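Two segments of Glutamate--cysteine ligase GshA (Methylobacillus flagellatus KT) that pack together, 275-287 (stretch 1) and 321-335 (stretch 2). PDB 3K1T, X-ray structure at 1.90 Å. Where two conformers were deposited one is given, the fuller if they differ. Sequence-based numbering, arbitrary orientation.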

# COMPACT_ATOMS: atom_id res chain seq x y z
N LYS A 275 0.03 13.19 -39.24
CA LYS A 275 0.47 12.84 -40.59
C LYS A 275 0.78 11.38 -40.82
O LYS A 275 0.98 10.98 -41.95
CB LYS A 275 1.68 13.68 -41.00
CG LYS A 275 1.34 15.19 -41.00
CD LYS A 275 0.27 15.55 -42.04
CE LYS A 275 -0.31 16.91 -41.72
NZ LYS A 275 -1.22 17.40 -42.80
N GLN A 276 0.82 10.57 -39.77
CA GLN A 276 1.03 9.14 -39.94
C GLN A 276 -0.19 8.48 -40.59
O GLN A 276 -1.29 8.97 -40.50
CB GLN A 276 1.37 8.44 -38.62
CG GLN A 276 2.80 8.64 -38.15
CD GLN A 276 2.96 9.93 -37.37
OE1 GLN A 276 1.98 10.54 -36.96
NE2 GLN A 276 4.18 10.32 -37.12
N GLU A 277 0.05 7.34 -41.25
CA GLU A 277 -1.01 6.56 -41.91
C GLU A 277 -1.90 5.86 -40.87
O GLU A 277 -1.37 5.22 -39.96
CB GLU A 277 -0.41 5.47 -42.78
CG GLU A 277 0.55 5.92 -43.89
CD GLU A 277 0.88 4.75 -44.80
OE1 GLU A 277 -0.02 4.30 -45.53
OE2 GLU A 277 2.04 4.27 -44.77
N PRO A 278 -3.23 5.97 -41.00
CA PRO A 278 -4.09 5.14 -40.16
C PRO A 278 -3.82 3.66 -40.41
O PRO A 278 -3.50 3.28 -41.53
CB PRO A 278 -5.51 5.50 -40.61
CG PRO A 278 -5.39 6.83 -41.28
CD PRO A 278 -4.00 6.90 -41.83
N PHE A 279 -3.94 2.84 -39.36
CA PHE A 279 -3.84 1.40 -39.49
C PHE A 279 -4.87 0.74 -38.62
O PHE A 279 -5.32 1.33 -37.64
CB PHE A 279 -2.41 0.84 -39.27
CG PHE A 279 -1.93 0.79 -37.83
CD1 PHE A 279 -1.47 1.95 -37.18
CD2 PHE A 279 -1.90 -0.43 -37.14
CE1 PHE A 279 -0.97 1.89 -35.83
CE2 PHE A 279 -1.39 -0.51 -35.83
CZ PHE A 279 -0.95 0.66 -35.16
N VAL A 280 -5.24 -0.47 -39.02
CA VAL A 280 -6.24 -1.27 -38.32
C VAL A 280 -5.66 -2.62 -37.97
O VAL A 280 -4.93 -3.20 -38.77
CB VAL A 280 -7.52 -1.41 -39.16
CG1 VAL A 280 -8.42 -2.57 -38.64
CG2 VAL A 280 -8.27 -0.03 -39.16
N ILE A 281 -5.95 -3.07 -36.74
CA ILE A 281 -5.55 -4.39 -36.30
C ILE A 281 -6.79 -5.27 -36.51
O ILE A 281 -7.86 -4.97 -36.00
CB ILE A 281 -5.14 -4.42 -34.83
CG1 ILE A 281 -4.03 -3.38 -34.54
CG2 ILE A 281 -4.65 -5.84 -34.39
CD1 ILE A 281 -3.76 -3.20 -33.01
N VAL A 282 -6.61 -6.35 -37.27
CA VAL A 282 -7.65 -7.35 -37.54
C VAL A 282 -7.37 -8.57 -36.67
O VAL A 282 -6.32 -9.22 -36.80
CB VAL A 282 -7.71 -7.74 -39.02
CG1 VAL A 282 -8.91 -8.68 -39.31
CG2 VAL A 282 -7.76 -6.47 -39.93
N LYS A 283 -8.31 -8.85 -35.76
CA LYS A 283 -8.17 -9.95 -34.79
C LYS A 283 -9.23 -11.04 -35.09
O LYS A 283 -10.42 -10.79 -34.90
CB LYS A 283 -8.36 -9.43 -33.36
CG LYS A 283 -7.49 -8.19 -32.94
CD LYS A 283 -8.16 -7.36 -31.77
CE LYS A 283 -7.26 -6.22 -31.21
NZ LYS A 283 -6.32 -6.75 -30.09
N ALA A 284 -8.80 -12.22 -35.54
CA ALA A 284 -9.73 -13.34 -35.81
C ALA A 284 -9.73 -14.21 -34.55
O ALA A 284 -8.71 -14.82 -34.23
CB ALA A 284 -9.26 -14.15 -37.01
N ASP A 285 -10.85 -14.23 -33.83
CA ASP A 285 -10.97 -14.99 -32.57
C ASP A 285 -11.55 -16.39 -32.81
O ASP A 285 -12.69 -16.52 -33.24
CB ASP A 285 -11.90 -14.27 -31.61
CG ASP A 285 -12.08 -15.05 -30.27
OD1 ASP A 285 -11.20 -15.84 -29.90
OD2 ASP A 285 -13.11 -14.83 -29.62
N ALA A 286 -10.73 -17.41 -32.58
CA ALA A 286 -11.14 -18.81 -32.71
C ALA A 286 -11.27 -19.48 -31.33
O ALA A 286 -11.14 -20.70 -31.21
CB ALA A 286 -10.20 -19.58 -33.64
N GLY A 287 -11.59 -18.71 -30.30
CA GLY A 287 -11.92 -19.31 -29.01
C GLY A 287 -10.75 -20.08 -28.43
O GLY A 287 -9.64 -19.57 -28.36
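Stretch 2 321-335: KVSEVILQEGVYTFE

Stretch 2 runs beside stretch 1 as its antiparallel partner: strand 324-329 pairs with strand 280-285, their axes approach to 4.6 Å, and their N-to-C directions differ by 161°. Because the directions oppose, walking up stretch 2 means walking down stretch 1.

Before the strand, Lys321 has its side chain leading away from stretch 1, while its carbonyl O receives a CA-H...O contact from Ala286 CA at 3.3 Å. Val322 follows beside two small residues: its CG1 lies 4.1 Å from Ala284 CB and its CG2 4.3 Å from Ala286 CB. Val322 CA lies 4.0 Å from Ala286 CA. Ser323 gives the first backbone hydrogen bond, from its N to Asp285 O at 2.9 Å.

From Glu324 the chain is extended, and side chains alternate between the two faces of the sheet. Glu324 O accepts from Asp285 N at 2.9 Å. The two acidic side chains share a face, and a water donates to both, to Glu324 OE1 at 2.7 Å and Asp285 OD2 at 2.6 Å. Val325, on the other face, forms a non-hydrogen-bonded pair with Ala284; its CG1 meets Val282 CG1 at 3.7 Å, a beta-branched apolar contact well suited to a buried sheet face.

Ile326 pairs with Lys283 through two hydrogen bonds, Lys283 N to Ile326 O at 2.8 Å and Ile326 N to Lys283 O at 2.9 Å. Its apolar side chain suits the aliphatic part of Lys283, with Ile326 CB 4.2 Å from Lys283 CD. Leu327 returns to the face that carries Val325 and forms a non-hydrogen-bonded pair with Val282; its buried apolar side chain also meets Val280, Leu327 CB lying 4.1 Å from Val280 CG1. Gln328 pairs with Ile281, whose N donates to Gln328 O at 2.8 Å; Gln328 N donates back to Ile281 O at 2.9 Å. A water joins the polar ends of Gln328 and Lys283, 2.7 Å from Gln328 OE1 and 2.9 Å from Lys283 NZ.

Glu329 pairs with Val280, and its carboxylate is satisfied elsewhere in the structure. Gly330 N donates to Phe279 O at 2.8 Å, and Gly330 CA sits over the Phe279 ring, 3.5 Å from its centroid. Glycine fits here because an ideal CB would fall 2.1 Å from Phe279 CE2.

Val331 points away, but Tyr332 turns toward stretch 1. Its ring receives the edge of Phe279 on one face and Gln276 on the opposite face, while Tyr332 OH donates to Glu277 O at 2.5 Å. Finally, the long ring of Phe334 lets its CZ reach Gln276 NE2 at 3.5 Å.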

# COMPACT_ATOMS: atom_id res chain seq x y z
N LYS A 321 -13.44 -22.28 -37.21
CA LYS A 321 -13.40 -22.10 -35.78
C LYS A 321 -13.45 -20.62 -35.37
O LYS A 321 -13.68 -20.30 -34.22
CB LYS A 321 -12.15 -22.77 -35.20
CG LYS A 321 -12.04 -24.25 -35.48
CD LYS A 321 -13.31 -25.03 -35.14
CE LYS A 321 -13.10 -26.54 -35.42
NZ LYS A 321 -14.35 -27.35 -35.26
N VAL A 322 -13.26 -19.72 -36.33
CA VAL A 322 -13.33 -18.29 -36.05
C VAL A 322 -14.79 -17.91 -35.82
O VAL A 322 -15.64 -18.12 -36.70
CB VAL A 322 -12.74 -17.46 -37.19
CG1 VAL A 322 -12.95 -15.95 -36.91
CG2 VAL A 322 -11.24 -17.76 -37.35
N SER A 323 -15.08 -17.35 -34.64
CA SER A 323 -16.44 -17.00 -34.28
C SER A 323 -16.73 -15.48 -34.30
O SER A 323 -17.90 -15.06 -34.26
CB SER A 323 -16.79 -17.56 -32.92
OG SER A 323 -15.99 -16.96 -31.91
N GLU A 324 -15.68 -14.68 -34.38
CA GLU A 324 -15.82 -13.23 -34.37
C GLU A 324 -14.54 -12.66 -34.93
O GLU A 324 -13.47 -13.22 -34.70
CB GLU A 324 -16.02 -12.67 -32.95
CG GLU A 324 -16.34 -11.14 -32.93
CD GLU A 324 -16.64 -10.59 -31.50
OE1 GLU A 324 -15.91 -10.90 -30.53
OE2 GLU A 324 -17.62 -9.82 -31.39
N VAL A 325 -14.67 -11.57 -35.66
CA VAL A 325 -13.50 -10.79 -36.12
C VAL A 325 -13.66 -9.40 -35.54
O VAL A 325 -14.70 -8.77 -35.74
CB VAL A 325 -13.39 -10.74 -37.66
CG1 VAL A 325 -12.20 -9.88 -38.10
CG2 VAL A 325 -13.31 -12.18 -38.30
N ILE A 326 -12.64 -8.96 -34.80
CA ILE A 326 -12.62 -7.63 -34.21
C ILE A 326 -11.64 -6.78 -35.00
O ILE A 326 -10.51 -7.20 -35.27
CB ILE A 326 -12.20 -7.68 -32.70
CG1 ILE A 326 -13.16 -8.57 -31.91
CG2 ILE A 326 -12.20 -6.23 -32.10
CD1 ILE A 326 -12.61 -9.16 -30.64
N LEU A 327 -12.10 -5.59 -35.40
CA LEU A 327 -11.27 -4.62 -36.09
C LEU A 327 -11.04 -3.46 -35.15
O LEU A 327 -11.99 -2.88 -34.66
CB LEU A 327 -11.99 -4.14 -37.35
CG LEU A 327 -12.26 -5.24 -38.38
CD1 LEU A 327 -13.59 -5.94 -38.09
CD2 LEU A 327 -12.24 -4.66 -39.81
N GLN A 328 -9.78 -3.15 -34.86
CA GLN A 328 -9.49 -2.05 -33.94
C GLN A 328 -8.55 -1.02 -34.58
O GLN A 328 -7.60 -1.38 -35.26
CB GLN A 328 -8.88 -2.58 -32.64
CG GLN A 328 -8.81 -1.50 -31.52
CD GLN A 328 -8.07 -1.97 -30.28
OE1 GLN A 328 -7.06 -2.66 -30.36
NE2 GLN A 328 -8.61 -1.59 -29.10
N GLU A 329 -8.84 0.25 -34.34
CA GLU A 329 -7.90 1.33 -34.65
C GLU A 329 -6.55 1.02 -34.01
O GLU A 329 -6.47 0.78 -32.80
CB GLU A 329 -8.45 2.64 -34.09
CG GLU A 329 -7.44 3.80 -34.02
CD GLU A 329 -7.96 5.03 -33.30
OE1 GLU A 329 -9.21 5.17 -33.14
OE2 GLU A 329 -7.11 5.88 -32.91
N GLY A 330 -5.51 0.99 -34.82
CA GLY A 330 -4.14 0.83 -34.34
C GLY A 330 -3.65 2.13 -33.73
O GLY A 330 -4.01 3.21 -34.22
N VAL A 331 -2.88 2.04 -32.64
CA VAL A 331 -2.32 3.22 -31.94
C VAL A 331 -0.82 3.15 -32.06
O VAL A 331 -0.23 2.09 -31.87
CB VAL A 331 -2.75 3.23 -30.47
CG1 VAL A 331 -2.22 4.51 -29.73
CG2 VAL A 331 -4.30 3.12 -30.37
N TYR A 332 -0.19 4.25 -32.43
CA TYR A 332 1.26 4.32 -32.56
C TYR A 332 1.88 4.47 -31.19
O TYR A 332 1.26 5.04 -30.26
CB TYR A 332 1.67 5.52 -33.42
CG TYR A 332 1.45 5.28 -34.89
CD1 TYR A 332 2.42 4.67 -35.66
CD2 TYR A 332 0.26 5.66 -35.50
CE1 TYR A 332 2.22 4.41 -37.02
CE2 TYR A 332 0.03 5.41 -36.86
CZ TYR A 332 1.02 4.77 -37.61
OH TYR A 332 0.82 4.53 -38.96
N THR A 333 3.10 3.94 -31.03
CA THR A 333 3.94 4.38 -29.93
C THR A 333 5.16 5.10 -30.51
O THR A 333 5.85 4.56 -31.37
CB THR A 333 4.44 3.26 -28.99
OG1 THR A 333 5.49 3.79 -28.13
CG2 THR A 333 4.97 2.02 -29.79
N PHE A 334 5.43 6.32 -30.02
CA PHE A 334 6.62 7.06 -30.45
C PHE A 334 7.66 7.15 -29.34
O PHE A 334 8.66 7.84 -29.49
CB PHE A 334 6.26 8.46 -30.97
CG PHE A 334 5.36 8.41 -32.16
CD1 PHE A 334 5.80 7.83 -33.33
CD2 PHE A 334 4.07 8.85 -32.08
CE1 PHE A 334 4.96 7.75 -34.44
CE2 PHE A 334 3.23 8.77 -33.19
CZ PHE A 334 3.68 8.21 -34.37
N GLU A 335 7.48 6.40 -28.26
CA GLU A 335 8.52 6.35 -27.24
C GLU A 335 9.69 5.49 -27.76
O GLU A 335 9.45 4.42 -28.34
CB GLU A 335 7.98 5.79 -25.93
CG GLU A 335 6.88 6.63 -25.32
CD GLU A 335 6.57 6.23 -23.87
OE1 GLU A 335 7.39 6.54 -22.98
OE2 GLU A 335 5.55 5.56 -23.64
O HOH W 1 -4.45 4.25 -36.87
O HOH W 2 -5.27 -4.23 -29.14
O HOH W 3 -15.20 -13.34 -29.57